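Local coordinates for protein putative succinylglutamate desuccinylase / aspartoacylase (Shewanella amazonensis, PDB 3FMC) that is a putative succinylglutamate desuccinylase/aspartoacylase, thought to act as a zinc-dependent hydrolase, at residues C[319-324]-C[330-335]; C[185-190]-C[266-271]; C[136-141]-C[154-159]. All coordinates share one frame; numbering follows the deposited sequence.

Interaction 1. Residues C[319-324]-C[330-335]; sequences NLLRLD and EELTVL
L321 and L332 each hold CG opposite the backbone N (chi1 179° and 180°), which lets L321 CD1 meet L332 CD1 at 4.0 Å as the two side chains pass at a slant. T333 instead tucks OG1 between its own N and carbonyl carbon, setting the hydroxyl beside L320 CB at 3.8 Å. From there OG1 donates to a water that in turn donates to L320 O and E330 O, so three bonds hold this solvent molecule between the two segments. The backbone forms an antiparallel beta hairpin, with 332-336 as an outermost strand of a four-stranded sheet in this chain. L320 and T333 form a hydrogen-bonded pair, L320 N to T333 O being 2.8 Å and T333 N to L320 O 2.9 Å. Just beyond the regular strands, R322 N reaches E331 O at 2.8 Å, coming from above the carbonyl plane, 39° out of it. N319, L321, L332 and V334 line one face, where N319 OD1 rests on V334 CG2 at 3.4 Å while its ND2 bonds to E302. Y54 of the second subunit packs on L321 and L332 from this side. R322, bent along its chain, lays its CB and CG against E330 O and grips D324 side-on in the guanidinium plane: NE to OD1 and NH2 to OD2 are both 2.9 Å, each on a syn lone pair. The same NH2 also pairs with E13 of the third subunit. E331 bonds to G327 through OE1 and forms a salt bridge to K58 of the second subunit through OE2.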
ATOM      1  N   ASN C 319     -24.586  -3.994 -13.116  1.00 18.46           N
ATOM      2  CA  ASN C 319     -24.284  -5.081 -14.027  1.00 15.66           C
ATOM      3  C   ASN C 319     -22.948  -5.636 -13.537  1.00 17.40           C
ATOM      4  O   ASN C 319     -22.037  -4.876 -13.227  1.00 17.79           O
ATOM      5  CB  ASN C 319     -24.167  -4.630 -15.438  1.00 17.96           C
ATOM      6  CG  ASN C 319     -25.518  -4.348 -16.049  1.00 19.62           C
ATOM      7  OD1 ASN C 319     -26.478  -5.058 -15.768  1.00 23.39           O
ATOM      8  ND2 ASN C 319     -25.609  -3.294 -16.826  1.00 17.90           N
ATOM      9  N   LEU C 320     -22.876  -6.953 -13.461  1.00 16.99           N
ATOM     10  CA  LEU C 320     -21.685  -7.686 -13.037  1.00 18.38           C
ATOM     11  C   LEU C 320     -21.172  -8.446 -14.283  1.00 17.78           C
ATOM     12  O   LEU C 320     -21.811  -9.370 -14.777  1.00 16.74           O
ATOM     13  CB  LEU C 320     -22.007  -8.608 -11.868  1.00 17.03           C
ATOM     14  CG  LEU C 320     -20.810  -9.313 -11.221  1.00 17.26           C
ATOM     15  CD1 LEU C 320     -19.920  -8.288 -10.513  1.00 18.36           C
ATOM     16  CD2 LEU C 320     -21.252 -10.441 -10.286  1.00 20.85           C
ATOM     17  N   LEU C 321     -19.994  -8.031 -14.755  1.00 14.81           N
ATOM     18  CA  LEU C 321     -19.367  -8.510 -15.974  1.00 15.80           C
ATOM     19  C   LEU C 321     -18.212  -9.452 -15.648  1.00 16.08           C
ATOM     20  O   LEU C 321     -17.317  -9.125 -14.863  1.00 15.39           O
ATOM     21  CB  LEU C 321     -18.861  -7.323 -16.788  1.00 13.22           C
ATOM     22  CG  LEU C 321     -18.149  -7.603 -18.111  1.00 13.81           C
ATOM     23  CD1 LEU C 321     -19.149  -8.206 -19.161  1.00 13.07           C
ATOM     24  CD2 LEU C 321     -17.430  -6.320 -18.622  1.00 16.80           C
ATOM     25  N   ARG C 322     -18.247 -10.619 -16.279  1.00 14.37           N
ATOM     26  CA  ARG C 322     -17.276 -11.696 -16.031  1.00 14.70           C
ATOM     27  C   ARG C 322     -16.733 -12.263 -17.338  1.00 14.11           C
ATOM     28  O   ARG C 322     -17.280 -13.236 -17.909  1.00 15.25           O
ATOM     29  CB  ARG C 322     -17.967 -12.810 -15.203  1.00 15.21           C
ATOM     30  CG  ARG C 322     -18.336 -12.466 -13.744  1.00 17.57           C
ATOM     31  CD  ARG C 322     -17.124 -12.274 -12.858  1.00 16.67           C
ATOM     32  NE  ARG C 322     -16.410 -13.547 -12.734  1.00 16.06           N
ATOM     33  CZ  ARG C 322     -16.506 -14.379 -11.712  1.00 13.58           C
ATOM     34  NH1 ARG C 322     -17.199 -14.060 -10.641  1.00 16.03           N
ATOM     35  NH2 ARG C 322     -15.871 -15.552 -11.774  1.00 17.87           N
ATOM     36  N   LEU C 323     -15.620 -11.701 -17.797  1.00 13.51           N
ATOM     37  CA  LEU C 323     -14.992 -12.140 -19.057  1.00 14.39           C
ATOM     38  C   LEU C 323     -14.384 -13.540 -18.978  1.00 15.83           C
ATOM     39  O   LEU C 323     -14.189 -14.195 -19.986  1.00 16.69           O
ATOM     40  CB  LEU C 323     -13.912 -11.173 -19.546  1.00 11.16           C
ATOM     41  CG  LEU C 323     -14.455 -10.065 -20.462  1.00 15.29           C
ATOM     42  CD1 LEU C 323     -14.849 -10.692 -21.833  1.00 13.97           C
ATOM     43  CD2 LEU C 323     -15.594  -9.254 -19.840  1.00 12.26           C
ATOM     44  N   ASP C 324     -14.090 -13.968 -17.761  1.00 15.44           N
ATOM     45  CA  ASP C 324     -13.618 -15.329 -17.497  1.00 15.05           C
ATOM     46  C   ASP C 324     -14.744 -16.369 -17.668  1.00 17.43           C
ATOM     47  O   ASP C 324     -14.496 -17.566 -17.742  1.00 19.42           O
ATOM     48  CB  ASP C 324     -13.013 -15.410 -16.089  1.00 15.86           C
ATOM     49  CG  ASP C 324     -13.995 -15.063 -14.985  1.00 20.05           C
ATOM     50  OD1 ASP C 324     -14.560 -13.944 -14.975  1.00 13.75           O
ATOM     51  OD2 ASP C 324     -14.152 -15.897 -14.064  1.00 14.34           O
ATOM     52  N   GLU C 330     -23.426 -16.608 -16.874  1.00 24.16           N
ATOM     53  CA  GLU C 330     -22.794 -15.790 -15.844  1.00 22.21           C
ATOM     54  C   GLU C 330     -21.876 -14.722 -16.404  1.00 17.86           C
ATOM     55  O   GLU C 330     -21.289 -13.957 -15.640  1.00 18.77           O
ATOM     56  CB  GLU C 330     -22.011 -16.716 -14.914  1.00 24.44           C
ATOM     57  CG  GLU C 330     -22.914 -17.592 -14.060  1.00 32.77           C
ATOM     58  CD  GLU C 330     -23.900 -16.765 -13.206  1.00 52.91           C
ATOM     59  OE1 GLU C 330     -23.475 -15.977 -12.310  1.00 58.21           O
ATOM     60  OE2 GLU C 330     -25.124 -16.916 -13.440  1.00 69.23           O
ATOM     61  N   GLU C 331     -21.733 -14.663 -17.723  1.00 18.50           N
ATOM     62  CA  GLU C 331     -20.848 -13.649 -18.371  1.00 19.27           C
ATOM     63  C   GLU C 331     -21.257 -12.206 -18.019  1.00 18.65           C
ATOM     64  O   GLU C 331     -20.407 -11.278 -17.945  1.00 17.08           O
ATOM     65  CB  GLU C 331     -20.813 -13.864 -19.897  1.00 20.53           C
ATOM     66  CG  GLU C 331     -22.111 -13.545 -20.593  1.00 20.84           C
ATOM     67  CD  GLU C 331     -22.174 -13.995 -22.039  1.00 24.11           C
ATOM     68  OE1 GLU C 331     -21.222 -14.610 -22.585  1.00 20.95           O
ATOM     69  OE2 GLU C 331     -23.226 -13.733 -22.629  1.00 26.96           O
ATOM     70  N   LEU C 332     -22.561 -11.990 -17.844  1.00 17.68           N
ATOM     71  CA  LEU C 332     -23.080 -10.652 -17.494  1.00 16.52           C
ATOM     72  C   LEU C 332     -24.381 -10.865 -16.782  1.00 20.19           C
ATOM     73  O   LEU C 332     -25.307 -11.399 -17.375  1.00 17.92           O
ATOM     74  CB  LEU C 332     -23.300  -9.795 -18.742  1.00 16.67           C
ATOM     75  CG  LEU C 332     -23.850  -8.368 -18.572  1.00 17.04           C
ATOM     76  CD1 LEU C 332     -22.856  -7.482 -17.852  1.00 16.56           C
ATOM     77  CD2 LEU C 332     -24.168  -7.742 -19.921  1.00 17.79           C
ATOM     78  N   THR C 333     -24.441 -10.475 -15.511  1.00 18.05           N
ATOM     79  CA  THR C 333     -25.652 -10.628 -14.694  1.00 19.70           C
ATOM     80  C   THR C 333     -26.030  -9.304 -14.038  1.00 18.69           C
ATOM     81  O   THR C 333     -25.219  -8.380 -13.967  1.00 19.98           O
ATOM     82  CB  THR C 333     -25.468 -11.763 -13.666  1.00 23.25           C
ATOM     83  OG1 THR C 333     -24.352 -11.500 -12.823  1.00 21.34           O
ATOM     84  CG2 THR C 333     -25.161 -13.095 -14.409  1.00 25.41           C
ATOM     85  N   VAL C 334     -27.260  -9.218 -13.560  1.00 20.64           N
ATOM     86  CA  VAL C 334     -27.755  -7.995 -12.900  1.00 21.05           C
ATOM     87  C   VAL C 334     -27.924  -8.322 -11.440  1.00 21.40           C
ATOM     88  O   VAL C 334     -28.499  -9.343 -11.097  1.00 23.81           O
ATOM     89  CB  VAL C 334     -29.115  -7.541 -13.459  1.00 23.02           C
ATOM     90  CG1 VAL C 334     -29.599  -6.314 -12.751  1.00 23.96           C
ATOM     91  CG2 VAL C 334     -28.982  -7.271 -14.929  1.00 24.56           C
ATOM     92  N   LEU C 335     -27.343  -7.498 -10.570  1.00 19.91           N
ATOM     93  CA  LEU C 335     -27.543  -7.646  -9.144  1.00 18.51           C
ATOM     94  C   LEU C 335     -28.595  -6.594  -8.778  1.00 20.18           C
ATOM     95  O   LEU C 335     -28.571  -5.463  -9.287  1.00 20.62           O
ATOM     96  CB  LEU C 335     -26.268  -7.399  -8.357  1.00 17.32           C
ATOM     97  CG  LEU C 335     -25.020  -8.168  -8.781  1.00 18.82           C
ATOM     98  CD1 LEU C 335     -23.915  -7.885  -7.799  1.00 20.45           C
ATOM     99  CD2 LEU C 335     -25.308  -9.661  -8.875  1.00 20.32           C
TER
HETATM  100  O   HOH W   1     -21.882 -12.073 -13.835  1.00 21.38           O
HETATM  101  O   HOH W   2     -18.334 -11.889 -20.133  1.00 33.49           O

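Interaction 2. Residues C[185-190]-C[266-271]; sequences EYERSA and SHRGVI
E187 reaches across to R268 from the loop after strand 176-184, and its side chain is nearly straight. CB points at the other segment, and CG, lying anti to the backbone N (chi1 -162°), passes S189 OG at 3.8 Å. Beyond CG the chain stays extended and carries the carboxylate outward. OE1 is hydrogen-bonded to S237 OG. OE2 is the busier atom: it accepts from Y264 OH, receives a bond of 2.6 Å from a water, and lies 3.9 Å from R268 NH1, a long salt bridge. The approach is oblique, with the carboxylate and guanidinium planes 72° apart; at this length the pair is not a hydrogen bond, and any attraction is probably mainly electrostatic. R268 comes from the opposite direction, its chain bent at the second and third torsions. Its NH1 is hydrogen-bonded to Y264 OH, with a weak bond to S237 OG besides, so the Y264 hydroxyl links E187 to R268, with S237 a weaker second link. The water bridges the segments a second time, with S189 OG at 2.8 Å and H267 NE2 at 3.0 Å; the H267 ring is itself stacked on Y193. Behind these residues the helix ends in a Schellman motif, where G269 takes a positive phi of 71°. The contact thus lies at the surface, between the loop leading from strand 176-184 towards strand 198-202 and the C-terminal end of helix 251-267; A190 packs on Y264 of that helix, R268 on I167 of strand 167-174, and S237 opens strand 237-243.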
ATOM      1  N   GLU C 185     -30.653  11.596  17.399  1.00 18.59           N
ATOM      2  CA  GLU C 185     -32.110  11.600  17.554  1.00 18.17           C
ATOM      3  C   GLU C 185     -32.615  12.771  18.376  1.00 18.99           C
ATOM      4  O   GLU C 185     -33.692  13.262  18.099  1.00 21.73           O
ATOM      5  CB  GLU C 185     -32.585  10.277  18.162  1.00 18.07           C
ATOM      6  CG  GLU C 185     -32.405   9.086  17.271  1.00 17.89           C
ATOM      7  CD  GLU C 185     -32.878   7.819  17.922  1.00 25.29           C
ATOM      8  OE1 GLU C 185     -33.903   7.875  18.648  1.00 27.29           O
ATOM      9  OE2 GLU C 185     -32.232   6.773  17.730  1.00 21.78           O
ATOM     10  N   TYR C 186     -31.843  13.242  19.363  1.00 19.16           N
ATOM     11  CA  TYR C 186     -32.272  14.361  20.216  1.00 20.47           C
ATOM     12  C   TYR C 186     -32.340  15.742  19.481  1.00 21.37           C
ATOM     13  O   TYR C 186     -32.914  16.697  20.027  1.00 21.67           O
ATOM     14  CB  TYR C 186     -31.413  14.487  21.489  1.00 15.41           C
ATOM     15  CG  TYR C 186     -30.010  14.983  21.237  1.00 16.97           C
ATOM     16  CD1 TYR C 186     -29.735  16.344  21.150  1.00 20.35           C
ATOM     17  CD2 TYR C 186     -28.948  14.084  21.066  1.00 14.48           C
ATOM     18  CE1 TYR C 186     -28.460  16.804  20.876  1.00 22.95           C
ATOM     19  CE2 TYR C 186     -27.653  14.540  20.844  1.00 14.68           C
ATOM     20  CZ  TYR C 186     -27.415  15.898  20.736  1.00 15.41           C
ATOM     21  OH  TYR C 186     -26.146  16.385  20.496  1.00 18.92           O
ATOM     22  N   GLU C 187     -31.757  15.879  18.287  1.00 19.29           N
ATOM     23  CA  GLU C 187     -31.874  17.107  17.546  1.00 20.37           C
ATOM     24  C   GLU C 187     -32.241  16.869  16.103  1.00 21.99           C
ATOM     25  O   GLU C 187     -31.611  17.395  15.191  1.00 20.31           O
ATOM     26  CB  GLU C 187     -30.616  17.991  17.640  1.00 19.35           C
ATOM     27  CG  GLU C 187     -30.908  19.450  17.238  1.00 21.14           C
ATOM     28  CD  GLU C 187     -29.655  20.325  17.195  1.00 23.02           C
ATOM     29  OE1 GLU C 187     -28.646  19.882  17.759  1.00 23.51           O
ATOM     30  OE2 GLU C 187     -29.679  21.435  16.598  1.00 20.16           O
ATOM     31  N   ARG C 188     -33.300  16.089  15.910  1.00 21.27           N
ATOM     32  CA  ARG C 188     -33.855  15.821  14.588  1.00 22.82           C
ATOM     33  C   ARG C 188     -34.148  17.104  13.794  1.00 20.22           C
ATOM     34  O   ARG C 188     -33.984  17.148  12.571  1.00 20.61           O
ATOM     35  CB  ARG C 188     -35.115  14.981  14.759  1.00 24.37           C
ATOM     36  CG  ARG C 188     -35.879  14.824  13.477  1.00 32.81           C
ATOM     37  CD  ARG C 188     -36.959  13.813  13.621  1.00 31.51           C
ATOM     38  NE  ARG C 188     -37.898  13.977  12.533  1.00 41.34           N
ATOM     39  CZ  ARG C 188     -38.837  13.094  12.222  1.00 41.23           C
ATOM     40  NH1 ARG C 188     -38.937  11.968  12.930  1.00 34.85           N
ATOM     41  NH2 ARG C 188     -39.663  13.351  11.197  1.00 39.99           N
ATOM     42  N   SER C 189     -34.489  18.186  14.491  1.00 20.67           N
ATOM     43  CA  SER C 189     -34.752  19.439  13.823  1.00 18.94           C
ATOM     44  C   SER C 189     -33.586  20.005  13.041  1.00 16.12           C
ATOM     45  O   SER C 189     -33.794  20.776  12.087  1.00 18.64           O
ATOM     46  CB  SER C 189     -35.223  20.486  14.839  1.00 20.69           C
ATOM     47  OG  SER C 189     -34.216  20.727  15.814  1.00 24.76           O
ATOM     48  N   ALA C 190     -32.348  19.644  13.406  1.00 18.20           N
ATOM     49  CA  ALA C 190     -31.191  20.233  12.740  1.00 17.54           C
ATOM     50  C   ALA C 190     -31.198  19.991  11.237  1.00 16.95           C
ATOM     51  O   ALA C 190     -30.724  20.822  10.463  1.00 18.91           O
ATOM     52  CB  ALA C 190     -29.852  19.728  13.380  1.00 16.54           C
ATOM     53  N   SER C 266     -27.543  30.673  11.665  1.00 17.68           N
ATOM     54  CA  SER C 266     -28.579  31.719  11.887  1.00 18.66           C
ATOM     55  C   SER C 266     -29.652  31.177  12.850  1.00 17.25           C
ATOM     56  O   SER C 266     -30.005  31.796  13.855  1.00 17.90           O
ATOM     57  CB  SER C 266     -29.172  32.155  10.540  1.00 19.69           C
ATOM     58  OG  SER C 266     -30.247  33.043  10.724  1.00 21.27           O
ATOM     59  N   HIS C 267     -30.167  29.986  12.541  1.00 18.27           N
ATOM     60  CA  HIS C 267     -31.102  29.298  13.432  1.00 17.72           C
ATOM     61  C   HIS C 267     -30.657  29.228  14.895  1.00 17.34           C
ATOM     62  O   HIS C 267     -31.453  29.454  15.814  1.00 16.09           O
ATOM     63  CB  HIS C 267     -31.459  27.912  12.843  1.00 21.12           C
ATOM     64  CG  HIS C 267     -31.999  26.937  13.842  1.00 17.93           C
ATOM     65  ND1 HIS C 267     -33.209  27.101  14.478  1.00 21.67           N
ATOM     66  CD2 HIS C 267     -31.518  25.739  14.250  1.00 21.96           C
ATOM     67  CE1 HIS C 267     -33.416  26.077  15.286  1.00 21.58           C
ATOM     68  NE2 HIS C 267     -32.405  25.226  15.157  1.00 21.20           N
ATOM     69  N   ARG C 268     -29.380  28.906  15.141  1.00 17.20           N
ATOM     70  CA  ARG C 268     -28.846  28.799  16.495  1.00 16.35           C
ATOM     71  C   ARG C 268     -28.347  30.106  17.094  1.00 14.14           C
ATOM     72  O   ARG C 268     -27.870  30.127  18.221  1.00 15.52           O
ATOM     73  CB  ARG C 268     -27.704  27.774  16.512  1.00 14.76           C
ATOM     74  CG  ARG C 268     -28.126  26.344  16.116  1.00 13.40           C
ATOM     75  CD  ARG C 268     -29.091  25.793  17.096  1.00 16.84           C
ATOM     76  NE  ARG C 268     -28.608  25.973  18.460  1.00 17.11           N
ATOM     77  CZ  ARG C 268     -27.813  25.112  19.090  1.00 24.23           C
ATOM     78  NH1 ARG C 268     -27.428  23.986  18.504  1.00 21.41           N
ATOM     79  NH2 ARG C 268     -27.442  25.360  20.323  1.00 23.14           N
ATOM     80  N   GLY C 269     -28.468  31.189  16.357  1.00 15.94           N
ATOM     81  CA  GLY C 269     -28.062  32.494  16.850  1.00 17.69           C
ATOM     82  C   GLY C 269     -26.591  32.722  16.980  1.00 18.91           C
ATOM     83  O   GLY C 269     -26.159  33.546  17.793  1.00 18.11           O
ATOM     84  N   VAL C 270     -25.823  32.019  16.150  1.00 18.61           N
ATOM     85  CA  VAL C 270     -24.369  32.173  16.094  1.00 16.32           C
ATOM     86  C   VAL C 270     -24.036  33.402  15.274  1.00 14.19           C
ATOM     87  O   VAL C 270     -23.073  34.084  15.579  1.00 15.96           O
ATOM     88  CB  VAL C 270     -23.709  30.912  15.468  1.00 14.51           C
ATOM     89  CG1 VAL C 270     -22.182  31.198  15.195  1.00 18.03           C
ATOM     90  CG2 VAL C 270     -23.950  29.695  16.366  1.00 16.27           C
ATOM     91  N   ILE C 271     -24.835  33.677  14.238  1.00 15.56           N
ATOM     92  CA  ILE C 271     -24.736  34.861  13.416  1.00 16.90           C
ATOM     93  C   ILE C 271     -26.061  35.674  13.629  1.00 19.26           C
ATOM     94  O   ILE C 271     -27.095  35.084  13.929  1.00 17.97           O
ATOM     95  CB  ILE C 271     -24.447  34.546  11.919  1.00 19.94           C
ATOM     96  CG1 ILE C 271     -25.553  33.710  11.288  1.00 20.57           C
ATOM     97  CG2 ILE C 271     -23.103  33.813  11.808  1.00 16.95           C
ATOM     98  CD1 ILE C 271     -25.374  33.409   9.767  1.00 18.55           C
TER
HETATM   99  O   HOH W   3     -31.967  22.320  15.600  1.00 21.99           O

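Interaction 3. Residues C[136-141]-C[154-159]; sequences EECARR and LAVTLQ
Apolar packing between two antiparallel helices is what joins C138 to V156, where helix 123-142 leans on helix 150-163 in the catalytic domain. The short segments run 156° apart in direction, their axes 9.6 Å from each other at closest. V156 CG1 does most of the touching: it lies 3.7 Å from C138 CB and 3.6 Å from C138 O, pressing on both side chain and backbone. C138 SG, held beside its own backbone N, slants past the valine to Q159 CG at 4.3 Å, and the C138 side chain also touches S160 and H163, farther along helix 150-163. One turn on, R141 CG brushes V156 CG2 at 4.5 Å, so the valine faces both residues. The two helices form a helical hairpin, joined by a short connection, whose second arm packs its far side on the strands, L158 touching strand 36-40 and L154 strand 4-13. Polar ends bond just outside the two segments: R141 NE to H152, linking the same two helices, and Q159 OE1 to L105 N and NE2 to H163 NE2 of its own helix. On the outer helix R140 holds E137 side-on, NH2 to OE1 at 2.9 Å and NE to OE2 at 3.2 Å.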
ATOM      1  N   GLU C 136     -10.431  17.871  30.942  1.00 22.10           N
ATOM      2  CA  GLU C 136      -9.374  17.319  31.794  1.00 22.29           C
ATOM      3  C   GLU C 136      -9.119  15.847  31.519  1.00 20.57           C
ATOM      4  O   GLU C 136      -7.983  15.378  31.629  1.00 20.89           O
ATOM      5  CB  GLU C 136      -9.692  17.531  33.288  1.00 21.81           C
ATOM      6  CG  GLU C 136      -8.621  16.895  34.233  1.00 25.86           C
ATOM      7  CD  GLU C 136      -7.163  17.344  33.947  1.00 39.09           C
ATOM      8  OE1 GLU C 136      -6.949  18.464  33.426  1.00 39.20           O
ATOM      9  OE2 GLU C 136      -6.231  16.562  34.259  1.00 44.04           O
ATOM     10  N   GLU C 137     -10.180  15.105  31.192  1.00 17.80           N
ATOM     11  CA  GLU C 137     -10.077  13.683  30.905  1.00 18.20           C
ATOM     12  C   GLU C 137      -9.241  13.401  29.635  1.00 19.97           C
ATOM     13  O   GLU C 137      -8.525  12.379  29.553  1.00 20.07           O
ATOM     14  CB  GLU C 137     -11.469  13.044  30.816  1.00 21.04           C
ATOM     15  CG  GLU C 137     -12.124  12.810  32.170  1.00 21.28           C
ATOM     16  CD  GLU C 137     -11.381  11.798  33.031  1.00 24.92           C
ATOM     17  OE1 GLU C 137     -11.444  10.597  32.760  1.00 27.93           O
ATOM     18  OE2 GLU C 137     -10.722  12.217  33.982  1.00 34.41           O
ATOM     19  N   CYS C 138      -9.338  14.312  28.666  1.00 19.73           N
ATOM     20  CA  CYS C 138      -8.554  14.231  27.429  1.00 17.76           C
ATOM     21  C   CYS C 138      -7.061  14.447  27.772  1.00 19.10           C
ATOM     22  O   CYS C 138      -6.196  13.741  27.268  1.00 20.83           O
ATOM     23  CB  CYS C 138      -8.993  15.287  26.416  1.00 17.22           C
ATOM     24  SG  CYS C 138     -10.625  14.953  25.673  1.00 17.49           S
ATOM     25  N   ALA C 139      -6.778  15.465  28.588  1.00 18.66           N
ATOM     26  CA  ALA C 139      -5.420  15.763  29.026  1.00 16.93           C
ATOM     27  C   ALA C 139      -4.845  14.573  29.774  1.00 19.73           C
ATOM     28  O   ALA C 139      -3.708  14.200  29.565  1.00 21.89           O
ATOM     29  CB  ALA C 139      -5.404  17.022  29.904  1.00 19.68           C
ATOM     30  N   ARG C 140      -5.626  13.978  30.663  1.00 20.30           N
ATOM     31  CA  ARG C 140      -5.175  12.849  31.436  1.00 21.99           C
ATOM     32  C   ARG C 140      -4.822  11.671  30.516  1.00 22.95           C
ATOM     33  O   ARG C 140      -3.838  10.958  30.728  1.00 20.52           O
ATOM     34  CB  ARG C 140      -6.273  12.459  32.444  1.00 21.88           C
ATOM     35  CG  ARG C 140      -5.947  11.215  33.270  1.00 32.57           C
ATOM     36  CD  ARG C 140      -6.933  10.978  34.426  1.00 33.54           C
ATOM     37  NE  ARG C 140      -8.183  10.342  34.009  1.00 46.04           N
ATOM     38  CZ  ARG C 140      -8.310   9.049  33.730  1.00 48.46           C
ATOM     39  NH1 ARG C 140      -7.262   8.226  33.782  1.00 55.08           N
ATOM     40  NH2 ARG C 140      -9.496   8.571  33.375  1.00 53.53           N
ATOM     41  N   ARG C 141      -5.638  11.468  29.495  1.00 21.71           N
ATOM     42  CA  ARG C 141      -5.420  10.392  28.539  1.00 21.06           C
ATOM     43  C   ARG C 141      -4.075  10.494  27.806  1.00 19.04           C
ATOM     44  O   ARG C 141      -3.401   9.494  27.579  1.00 20.44           O
ATOM     45  CB  ARG C 141      -6.533  10.428  27.479  1.00 20.49           C
ATOM     46  CG  ARG C 141      -6.571   9.208  26.627  1.00 20.10           C
ATOM     47  CD  ARG C 141      -7.083   8.027  27.422  1.00 28.77           C
ATOM     48  NE  ARG C 141      -7.324   6.949  26.509  1.00 22.09           N
ATOM     49  CZ  ARG C 141      -7.919   5.813  26.789  1.00 26.43           C
ATOM     50  NH1 ARG C 141      -8.325   5.533  28.023  1.00 29.95           N
ATOM     51  NH2 ARG C 141      -8.054   4.929  25.824  1.00 29.36           N
ATOM     52  N   LEU C 154      -4.042  12.103  17.823  1.00 12.89           N
ATOM     53  CA  LEU C 154      -4.726  13.062  16.963  1.00 13.46           C
ATOM     54  C   LEU C 154      -6.154  13.286  17.394  1.00 12.86           C
ATOM     55  O   LEU C 154      -6.583  14.433  17.581  1.00 12.81           O
ATOM     56  CB  LEU C 154      -4.715  12.585  15.511  1.00 12.44           C
ATOM     57  CG  LEU C 154      -5.560  13.338  14.478  1.00 13.65           C
ATOM     58  CD1 LEU C 154      -5.066  14.760  14.232  1.00 10.70           C
ATOM     59  CD2 LEU C 154      -5.704  12.543  13.138  1.00 14.96           C
ATOM     60  N   ALA C 155      -6.895  12.197  17.533  1.00 13.67           N
ATOM     61  CA  ALA C 155      -8.308  12.268  17.851  1.00 14.91           C
ATOM     62  C   ALA C 155      -8.586  12.970  19.164  1.00 14.43           C
ATOM     63  O   ALA C 155      -9.508  13.797  19.245  1.00 13.33           O
ATOM     64  CB  ALA C 155      -8.925  10.893  17.847  1.00 13.95           C
ATOM     65  N   VAL C 156      -7.790  12.652  20.182  1.00 14.89           N
ATOM     66  CA  VAL C 156      -7.967  13.224  21.509  1.00 14.65           C
ATOM     67  C   VAL C 156      -7.631  14.734  21.491  1.00 13.85           C
ATOM     68  O   VAL C 156      -8.307  15.515  22.155  1.00 13.93           O
ATOM     69  CB  VAL C 156      -7.218  12.409  22.620  1.00 16.35           C
ATOM     70  CG1 VAL C 156      -7.319  13.116  23.947  1.00 18.07           C
ATOM     71  CG2 VAL C 156      -7.766  10.986  22.717  1.00 15.38           C
ATOM     72  N   THR C 157      -6.663  15.148  20.665  1.00 13.53           N
ATOM     73  CA  THR C 157      -6.312  16.578  20.518  1.00 13.93           C
ATOM     74  C   THR C 157      -7.481  17.339  19.861  1.00 16.64           C
ATOM     75  O   THR C 157      -7.894  18.418  20.350  1.00 15.71           O
ATOM     76  CB  THR C 157      -4.980  16.772  19.750  1.00 13.49           C
ATOM     77  OG1 THR C 157      -3.940  16.051  20.453  1.00 13.72           O
ATOM     78  CG2 THR C 157      -4.633  18.247  19.548  1.00 16.50           C
ATOM     79  N   LEU C 158      -8.043  16.764  18.787  1.00 13.92           N
ATOM     80  CA  LEU C 158      -9.238  17.345  18.140  1.00 13.02           C
ATOM     81  C   LEU C 158     -10.414  17.404  19.095  1.00 13.21           C
ATOM     82  O   LEU C 158     -11.102  18.418  19.184  1.00 15.36           O
ATOM     83  CB  LEU C 158      -9.633  16.500  16.921  1.00 13.45           C
ATOM     84  CG  LEU C 158      -8.614  16.488  15.761  1.00 12.45           C
ATOM     85  CD1 LEU C 158      -8.965  15.469  14.682  1.00 11.93           C
ATOM     86  CD2 LEU C 158      -8.491  17.858  15.173  1.00 12.80           C
ATOM     87  N   GLN C 159     -10.593  16.321  19.844  1.00 13.95           N
ATOM     88  CA  GLN C 159     -11.704  16.150  20.768  1.00 14.00           C
ATOM     89  C   GLN C 159     -11.698  17.174  21.863  1.00 16.01           C
ATOM     90  O   GLN C 159     -12.740  17.707  22.232  1.00 17.29           O
ATOM     91  CB  GLN C 159     -11.702  14.735  21.321  1.00 13.07           C
ATOM     92  CG  GLN C 159     -12.976  14.365  22.121  1.00 13.47           C
ATOM     93  CD  GLN C 159     -13.010  12.932  22.505  1.00 13.02           C
ATOM     94  OE1 GLN C 159     -12.445  12.074  21.804  1.00 15.47           O
ATOM     95  NE2 GLN C 159     -13.720  12.617  23.604  1.00 14.10           N
TER

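Along the chain the contacts come in the order interaction 3, interaction 2, interaction 1. Interactions 2 and 3 both fall within the putative catalytic domain, with centres 26 Å apart and nearest atoms about 13 Å apart. Interaction 3 joins helices 123-142 and 150-163; interaction 2 ties the loop after strand 176-184 to the end of helix 251-267. Interaction 1 lies far off, its centre 47 Å from that of interaction 2 and 49 Å from that of interaction 3, across the centre of the chain. Its hairpin belongs to a separate four-stranded antiparallel sheet and meets other subunits, whereas no other chain of the assembly touches the segments of the other two contacts.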